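Local coordinates for protein exonuclease (Laribacter hongkongensis, PDB 3SZ4) that probably acts as a metal-dependent exonuclease of the lambda-exonuclease-like PDDEXK family, binding magnesium ions that serve hydrolysis of DNA, at residues Val16-Val21 with Phe97-Asp102; Pro116-His121 with Asp157-Asp162; Ser35-Met40 with Leu188-Ala193. All coordinates share one frame; numbering follows the deposited sequence.

Contact 1 lies near the centre of the chain, at the active site, where the ends of two short strands meet the phosphate of deoxyadenosine monophosphate and Asp102 binds magnesium. Contact 3 adjoins it, with centres about 15 Å apart: Val16 CG2 packs on Leu188 CD2 at 4.0 Å, and Tyr39 lies against Val16 and Arg20. Contact 3 joins two helices by packing and a salt bridge away from the active site, the side chain of Leu191 being about 14 Å from the nucleotide. Contact 2 stands across the chain's centre from contact 3, about 36 Å between centres. It touches neither of the others, and its nearest atoms are about 10 Å from contact 1; the side chain of Pro116 is about 9 Å from magnesium.

Contact 1 of 3, residues Val16-Val21 with Phe97-Asp102; sequences VTASRV and FGASPD. With MG (magnesium ion), chain B; D5M (2'-deoxyadenosine-5'-monophosphate), chain C.
The carbonyl oxygen of Gly98 is met twice by segment 16-21: Ala18 N donates a hydrogen bond at 3.0 Å from Gly98 O, and the CA-H of Thr17 makes a CA-H...O contact, its CA 3.1 Å from the same oxygen. One step earlier Val16 O accepts Gly98 N at 3.0 Å and also lies in the plane of the Phe97 ring, at its edge. That edge runs along the valines, Phe97 CD2 against Val16 CG1 and Phe97 CE2 against Val21 CG2, each at 4.0 Å, while helix 174-205 adds Val184 to the apolar cluster. The pairing is parallel and makes 16-17 an outer strand of a three-stranded sheet with 97-99 and 89-90, beside the metal site of the PDDEXK nuclease fold. At the ends of the two strands both segments take hold of the nucleotide phosphate. With chi1 of 68°, Thr17 OG1 sits between the backbone N and the carbonyl carbon, which points it at O1P of the nucleotide, 2.6 Å away. Ser19 N donates to this O1P as well, at 3.1 Å. From segment 97-102, Ser100 N reaches nucleotide O3P at 3.0 Å and Ser100 OG donates to O2P, so each terminal phosphate oxygen has a protein donor. Trp8 NE1 is a further partner of Ser100 OG. Two residues on, Asp102 OD2 binds magnesium at 2.3 Å, with Glu112 OE2 and Ile113 O as the other protein ligands.

Contact 2 of 3, residues Pro116-His121 with Asp157-Asp162; sequences PNTWTH and DRLPDD
Arg158 spreads its guanidinium over Thr118, whose OG1 stands 3.2 Å from the guanidinium plane and off-centre toward its rim. The hydroxyl and the guanidinium are not hydrogen-bonded to each other, the angles being poor; each has Asp156 as its polar partner: Arg158 NE forms a salt bridge with OD1 of that residue, and Thr118 OG1 is hydrogen-bonded to its OD2. A bend at chi3 (-74°) swings the end of Arg158 round, and its NH2 comes to lie at 3.0 Å from Pro116 O, with that oxygen near the guanidinium plane. The contact thus sets the loop between strands 149-155 and 165-171 against the first turn of helix 118-127. That helix opens the beta-alpha-beta crossover linking the adjacent parallel strands 109-114 and 149-155. Asn117 is its N-cap residue, with His121 N bonded to Asn117 O. After Arg158, Leu159 forks against this turn. Its CD2 meets Thr118 CG2 tip to tip at 3.5 Å, whereas CD1 sits at the edge of the His121 ring, 3.6 Å from ND1. The far side of that imidazole has NE2 in a weak hydrogen bond to Ser154 O. Thr49 of a second subunit packs on both Thr118 and Arg158.

Contact 3 of 3, residues Ser35-Met40 with Leu188-Ala193; sequences SRQNYM and LAELEA
Met40 lays its sulfur along the backbone of Leu191, SD lying 3.7 Å from Leu191 CA and 3.8 Å from Leu191 CB, the two side chains running alongside in opposite senses. Its chain leaves the helix with CG anti to the backbone N (chi1 163°), then bends at chi2 and chi3, which turns the methyl toward Glu190. There Met40 CE comes to 3.4 Å from Glu190 OE2, with the side chains at about a right angle. Glu190 spends its other oxygen on Arg36. The arginine is extended from CG to NE and approaches end-on, with its two terminal nitrogens, so that NH2 of Arg36 donates to Glu190 OE1 at 2.8 Å and NH1 donates to the same OE1 at 3.0 Å. The oxygen lies close to the guanidinium plane, but both nitrogens come from one face of the carboxylate, whose plane is turned 33° from that of the guanidinium. The two segments belong to helix 34-49 and the long C-terminal helix 174-205. Their local axes run in broadly the same direction, 47° apart, and approach to 11.3 Å. Phe187, one turn before Leu191, touches both Arg36 and Met40, and Leu43 and Ile44 continue the apolar layer around Leu191. The contact therefore has two characters: a buried thioether packed on leucine, and at the more exposed edge a salt bridge concentrated on one carboxylate oxygen. Both N-H groups meeting at OE1 would probably draw negative charge toward it, with OE2 left beside the methionine methyl.

Contact 1 of 3, residues Val16-Val21 with Phe97-Asp102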
# COMPACT_ATOMS: atom_id res chain seq x y z
N VAL A 16 3.11 -3.91 -26.05
CA VAL A 16 4.04 -3.03 -25.32
C VAL A 16 3.79 -1.60 -25.80
O VAL A 16 3.54 -1.38 -27.00
CB VAL A 16 5.51 -3.38 -25.62
CG1 VAL A 16 6.47 -2.38 -24.92
CG2 VAL A 16 5.83 -4.77 -25.20
N THR A 17 3.84 -0.61 -24.91
CA THR A 17 3.57 0.75 -25.32
C THR A 17 4.58 1.70 -24.69
O THR A 17 5.14 1.43 -23.62
CB THR A 17 2.13 1.17 -25.00
OG1 THR A 17 1.98 1.26 -23.59
CG2 THR A 17 1.09 0.16 -25.56
N ALA A 18 4.79 2.83 -25.37
CA ALA A 18 5.80 3.84 -25.03
C ALA A 18 5.99 4.06 -23.54
O ALA A 18 7.13 4.15 -23.08
CB ALA A 18 5.50 5.18 -25.73
N SER A 19 4.90 4.18 -22.79
CA SER A 19 5.03 4.55 -21.38
C SER A 19 5.44 3.39 -20.46
O SER A 19 5.69 3.60 -19.29
CB SER A 19 3.74 5.16 -20.87
OG SER A 19 2.69 4.24 -21.03
N ARG A 20 5.52 2.19 -21.00
CA ARG A 20 5.87 1.03 -20.21
C ARG A 20 7.24 0.54 -20.63
O ARG A 20 7.72 -0.49 -20.15
CB ARG A 20 4.83 -0.05 -20.42
CG ARG A 20 3.42 0.37 -20.02
CD ARG A 20 3.35 0.86 -18.54
NE ARG A 20 3.85 -0.09 -17.53
CZ ARG A 20 3.16 -1.13 -17.04
NH1 ARG A 20 1.94 -1.37 -17.46
NH2 ARG A 20 3.70 -1.93 -16.13
N VAL A 21 7.87 1.30 -21.52
CA VAL A 21 9.17 0.91 -22.04
C VAL A 21 10.24 0.88 -20.97
O VAL A 21 11.14 0.04 -21.02
CB VAL A 21 9.55 1.71 -23.30
CG1 VAL A 21 11.05 1.71 -23.52
CG2 VAL A 21 8.80 1.14 -24.55
N PHE A 97 3.45 -3.35 -30.76
CA PHE A 97 4.29 -2.34 -30.11
C PHE A 97 3.75 -0.98 -30.59
O PHE A 97 3.37 -0.82 -31.76
CB PHE A 97 5.75 -2.53 -30.55
CG PHE A 97 6.76 -1.54 -29.95
CD1 PHE A 97 7.95 -1.26 -30.65
CD2 PHE A 97 6.58 -0.95 -28.70
CE1 PHE A 97 8.94 -0.38 -30.12
CE2 PHE A 97 7.57 -0.07 -28.15
CZ PHE A 97 8.76 0.20 -28.88
N GLY A 98 3.66 0.01 -29.71
CA GLY A 98 3.03 1.26 -30.11
C GLY A 98 3.14 2.37 -29.10
O GLY A 98 3.75 2.20 -28.06
N ALA A 99 2.56 3.51 -29.42
CA ALA A 99 2.76 4.71 -28.63
C ALA A 99 1.47 5.54 -28.68
O ALA A 99 0.70 5.46 -29.65
CB ALA A 99 3.97 5.49 -29.14
N SER A 100 1.19 6.28 -27.60
CA SER A 100 0.08 7.24 -27.60
C SER A 100 0.61 8.60 -27.20
O SER A 100 0.52 8.97 -26.02
CB SER A 100 -1.05 6.80 -26.67
OG SER A 100 -1.52 5.50 -27.02
N PRO A 101 1.22 9.34 -28.16
CA PRO A 101 1.67 10.71 -27.81
C PRO A 101 0.48 11.64 -27.51
O PRO A 101 -0.65 11.41 -27.98
CB PRO A 101 2.45 11.18 -29.05
CG PRO A 101 1.95 10.32 -30.18
CD PRO A 101 1.46 9.01 -29.58
N ASP A 102 0.73 12.67 -26.70
CA ASP A 102 -0.32 13.61 -26.32
C ASP A 102 -0.72 14.50 -27.47
O ASP A 102 -1.77 15.13 -27.41
CB ASP A 102 0.08 14.39 -25.08
CG ASP A 102 0.05 13.52 -23.83
OD1 ASP A 102 -0.71 12.54 -23.80
OD2 ASP A 102 0.80 13.79 -22.88
MG MG B . 1.08 12.43 -21.03
O5' D5M C . 0.57 5.86 -23.39
C5' D5M C . -0.37 5.66 -22.33
C4' D5M C . -0.55 7.01 -21.66
O4' D5M C . -1.86 7.16 -21.13
C3' D5M C . 0.40 7.22 -20.50
O3' D5M C . 0.83 8.58 -20.56
C2' D5M C . -0.39 7.04 -19.23
C1' D5M C . -1.83 7.11 -19.71
N9 D5M C . -2.56 5.89 -19.37
C8 D5M C . -2.06 4.65 -19.21
N7 D5M C . -3.07 3.80 -18.92
C5 D5M C . -4.21 4.53 -18.92
C6 D5M C . -5.54 4.22 -18.69
N6 D5M C . -5.87 2.94 -18.41
N1 D5M C . -6.49 5.21 -18.77
C2 D5M C . -6.15 6.49 -19.05
N3 D5M C . -4.86 6.81 -19.28
C4 D5M C . -3.89 5.85 -19.21
P D5M C . 1.31 4.68 -24.22
O1P D5M C . 1.89 3.83 -23.14
O3P D5M C . 2.38 5.33 -25.05
O2P D5M C . 0.18 4.04 -24.98

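Contact 2 of 3, residues Pro116-His121 with Asp157-Asp162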
# COMPACT_ATOMS: atom_id res chain seq x y z
N PRO A 116 1.79 16.08 -12.74
CA PRO A 116 2.07 15.21 -11.60
C PRO A 116 1.72 15.91 -10.29
O PRO A 116 1.07 16.98 -10.33
CB PRO A 116 3.59 14.95 -11.72
CG PRO A 116 4.13 16.22 -12.37
CD PRO A 116 2.98 16.88 -13.12
N ASN A 117 2.13 15.32 -9.15
CA ASN A 117 2.04 15.98 -7.84
C ASN A 117 2.89 17.21 -7.87
O ASN A 117 3.93 17.24 -8.50
CB ASN A 117 2.67 15.15 -6.74
CG ASN A 117 2.26 13.74 -6.77
OD1 ASN A 117 1.07 13.43 -6.60
ND2 ASN A 117 3.24 12.83 -6.95
N THR A 118 2.50 18.21 -7.11
CA THR A 118 3.29 19.41 -7.01
C THR A 118 4.79 19.16 -6.79
O THR A 118 5.64 19.83 -7.41
CB THR A 118 2.76 20.28 -5.90
OG1 THR A 118 1.33 20.31 -5.97
CG2 THR A 118 3.30 21.66 -6.06
N TRP A 119 5.12 18.20 -5.94
CA TRP A 119 6.53 17.96 -5.63
C TRP A 119 7.33 17.38 -6.81
O TRP A 119 8.50 17.71 -7.00
CB TRP A 119 6.73 17.10 -4.38
CG TRP A 119 8.19 16.93 -4.14
CD1 TRP A 119 8.92 15.78 -4.29
CD2 TRP A 119 9.13 17.96 -3.79
NE1 TRP A 119 10.25 16.02 -4.01
CE2 TRP A 119 10.40 17.35 -3.70
CE3 TRP A 119 9.01 19.33 -3.53
CZ2 TRP A 119 11.56 18.07 -3.37
CZ3 TRP A 119 10.16 20.06 -3.19
CH2 TRP A 119 11.42 19.42 -3.11
N THR A 120 6.70 16.50 -7.56
CA THR A 120 7.29 15.96 -8.75
C THR A 120 7.48 17.09 -9.74
O THR A 120 8.48 17.14 -10.43
CB THR A 120 6.34 14.95 -9.39
OG1 THR A 120 5.87 14.03 -8.39
CG2 THR A 120 7.01 14.23 -10.55
N HIS A 121 6.53 18.02 -9.81
CA HIS A 121 6.65 19.09 -10.78
C HIS A 121 7.85 19.94 -10.43
O HIS A 121 8.67 20.25 -11.31
CB HIS A 121 5.40 19.97 -10.84
CG HIS A 121 5.43 20.98 -11.94
ND1 HIS A 121 5.46 22.34 -11.71
CD2 HIS A 121 5.44 20.83 -13.29
CE1 HIS A 121 5.48 22.98 -12.86
NE2 HIS A 121 5.47 22.09 -13.84
N ASP A 157 -1.07 23.84 -11.87
CA ASP A 157 -1.71 25.12 -11.63
C ASP A 157 -1.86 25.52 -10.16
O ASP A 157 -2.34 26.61 -9.87
CB ASP A 157 -3.09 25.14 -12.29
CG ASP A 157 -4.07 24.12 -11.68
OD1 ASP A 157 -5.29 24.26 -11.91
OD2 ASP A 157 -3.64 23.17 -10.99
N ARG A 158 -1.48 24.64 -9.23
CA ARG A 158 -1.62 25.00 -7.82
C ARG A 158 -0.50 25.95 -7.36
O ARG A 158 -0.52 26.48 -6.24
CB ARG A 158 -1.66 23.75 -6.96
CG ARG A 158 -2.85 22.82 -7.27
CD ARG A 158 -2.56 21.39 -6.83
NE ARG A 158 -1.60 20.70 -7.71
CZ ARG A 158 -1.40 19.38 -7.72
NH1 ARG A 158 -2.11 18.61 -6.91
NH2 ARG A 158 -0.51 18.82 -8.54
N LEU A 159 0.47 26.18 -8.24
CA LEU A 159 1.68 26.91 -7.92
C LEU A 159 1.58 28.37 -8.29
O LEU A 159 0.73 28.76 -9.09
CB LEU A 159 2.87 26.28 -8.65
CG LEU A 159 3.28 24.95 -8.06
CD1 LEU A 159 4.32 24.24 -8.93
CD2 LEU A 159 3.80 25.09 -6.63
N PRO A 160 2.45 29.20 -7.71
CA PRO A 160 2.62 30.56 -8.20
C PRO A 160 2.82 30.52 -9.70
O PRO A 160 3.26 29.49 -10.25
CB PRO A 160 3.89 31.02 -7.53
CG PRO A 160 3.88 30.28 -6.24
CD PRO A 160 3.33 28.93 -6.56
N ASP A 161 2.49 31.63 -10.35
CA ASP A 161 2.33 31.67 -11.81
C ASP A 161 3.55 31.27 -12.59
O ASP A 161 3.43 30.50 -13.55
CB ASP A 161 1.86 33.05 -12.24
CG ASP A 161 0.37 33.25 -11.99
OD1 ASP A 161 -0.28 32.37 -11.33
OD2 ASP A 161 -0.18 34.28 -12.44
N ASP A 162 4.70 31.77 -12.16
CA ASP A 162 5.93 31.44 -12.86
C ASP A 162 6.50 30.06 -12.52
O ASP A 162 7.58 29.73 -12.95
CB ASP A 162 6.99 32.58 -12.86
CG ASP A 162 7.22 33.20 -11.50
OD1 ASP A 162 7.86 34.29 -11.46
OD2 ASP A 162 6.76 32.60 -10.49

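Contact 3 of 3, residues Ser35-Met40 with Leu188-Ala193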
# COMPACT_ATOMS: atom_id res chain seq x y z
N SER A 35 9.66 -5.28 -12.23
CA SER A 35 8.70 -4.51 -13.02
C SER A 35 8.64 -4.98 -14.48
O SER A 35 7.60 -4.86 -15.11
CB SER A 35 8.89 -3.00 -12.89
OG SER A 35 10.06 -2.60 -13.56
N ARG A 36 9.74 -5.56 -14.98
CA ARG A 36 9.74 -6.24 -16.29
C ARG A 36 8.83 -7.47 -16.36
O ARG A 36 7.99 -7.57 -17.25
CB ARG A 36 11.16 -6.62 -16.72
CG ARG A 36 11.25 -7.14 -18.14
CD ARG A 36 12.66 -7.53 -18.47
NE ARG A 36 12.89 -7.73 -19.90
CZ ARG A 36 12.77 -8.90 -20.56
NH1 ARG A 36 12.99 -8.97 -21.86
NH2 ARG A 36 12.37 -9.99 -19.92
N GLN A 37 8.98 -8.41 -15.43
CA GLN A 37 8.18 -9.65 -15.48
C GLN A 37 6.76 -9.38 -15.08
O GLN A 37 5.84 -10.07 -15.52
CB GLN A 37 8.79 -10.78 -14.62
CG GLN A 37 10.25 -11.11 -14.97
CD GLN A 37 10.53 -11.19 -16.52
OE1 GLN A 37 9.86 -11.95 -17.26
NE2 GLN A 37 11.53 -10.40 -16.99
N ASN A 38 6.58 -8.37 -14.23
CA ASN A 38 5.26 -7.93 -13.83
C ASN A 38 4.54 -7.38 -15.03
O ASN A 38 3.34 -7.59 -15.20
CB ASN A 38 5.34 -6.83 -12.75
CG ASN A 38 5.77 -7.38 -11.40
OD1 ASN A 38 5.21 -8.36 -10.91
ND2 ASN A 38 6.78 -6.76 -10.79
N TYR A 39 5.28 -6.67 -15.86
CA TYR A 39 4.68 -6.08 -17.03
C TYR A 39 4.38 -7.22 -18.01
O TYR A 39 3.27 -7.33 -18.55
CB TYR A 39 5.61 -5.02 -17.63
CG TYR A 39 5.03 -4.33 -18.82
CD1 TYR A 39 3.69 -3.96 -18.83
CD2 TYR A 39 5.82 -4.03 -19.95
CE1 TYR A 39 3.11 -3.33 -19.92
CE2 TYR A 39 5.25 -3.39 -21.06
CZ TYR A 39 3.88 -3.05 -21.03
OH TYR A 39 3.26 -2.40 -22.06
N MET A 40 5.35 -8.11 -18.18
CA MET A 40 5.13 -9.25 -19.03
C MET A 40 3.84 -10.03 -18.66
O MET A 40 2.95 -10.22 -19.51
CB MET A 40 6.37 -10.11 -19.02
CG MET A 40 6.15 -11.48 -19.52
SD MET A 40 7.21 -11.91 -20.88
CE MET A 40 8.72 -11.01 -20.60
N LEU A 188 9.10 -9.02 -26.57
CA LEU A 188 7.95 -9.53 -27.30
C LEU A 188 8.13 -10.99 -27.72
O LEU A 188 7.18 -11.78 -27.70
CB LEU A 188 7.64 -8.65 -28.52
CG LEU A 188 6.94 -7.32 -28.22
CD1 LEU A 188 7.27 -6.26 -29.26
CD2 LEU A 188 5.42 -7.52 -28.11
N ALA A 189 9.34 -11.35 -28.09
CA ALA A 189 9.66 -12.73 -28.40
C ALA A 189 9.36 -13.62 -27.20
O ALA A 189 8.65 -14.63 -27.33
CB ALA A 189 11.13 -12.85 -28.79
N GLU A 190 9.87 -13.24 -26.03
CA GLU A 190 9.61 -13.96 -24.78
C GLU A 190 8.14 -14.13 -24.47
O GLU A 190 7.67 -15.22 -24.09
CB GLU A 190 10.15 -13.17 -23.64
CG GLU A 190 11.58 -13.33 -23.36
CD GLU A 190 11.91 -12.85 -21.98
OE1 GLU A 190 12.79 -11.96 -21.89
OE2 GLU A 190 11.25 -13.30 -21.00
N LEU A 191 7.44 -13.01 -24.59
CA LEU A 191 6.03 -12.92 -24.25
C LEU A 191 5.20 -13.80 -25.14
O LEU A 191 4.34 -14.52 -24.64
CB LEU A 191 5.55 -11.46 -24.26
CG LEU A 191 4.17 -11.04 -24.74
CD1 LEU A 191 3.12 -11.68 -23.95
CD2 LEU A 191 4.07 -9.59 -24.52
N GLU A 192 5.46 -13.80 -26.45
CA GLU A 192 4.74 -14.72 -27.35
C GLU A 192 5.08 -16.20 -27.19
O GLU A 192 4.20 -17.05 -27.37
CB GLU A 192 4.94 -14.32 -28.80
CG GLU A 192 3.81 -13.47 -29.30
CD GLU A 192 4.26 -12.43 -30.30
OE1 GLU A 192 3.58 -11.38 -30.39
OE2 GLU A 192 5.29 -12.65 -30.99
N ALA A 193 6.33 -16.51 -26.86
CA ALA A 193 6.72 -17.89 -26.65
C ALA A 193 6.13 -18.41 -25.35
O ALA A 193 5.74 -19.59 -25.23
CB ALA A 193 8.23 -18.01 -26.64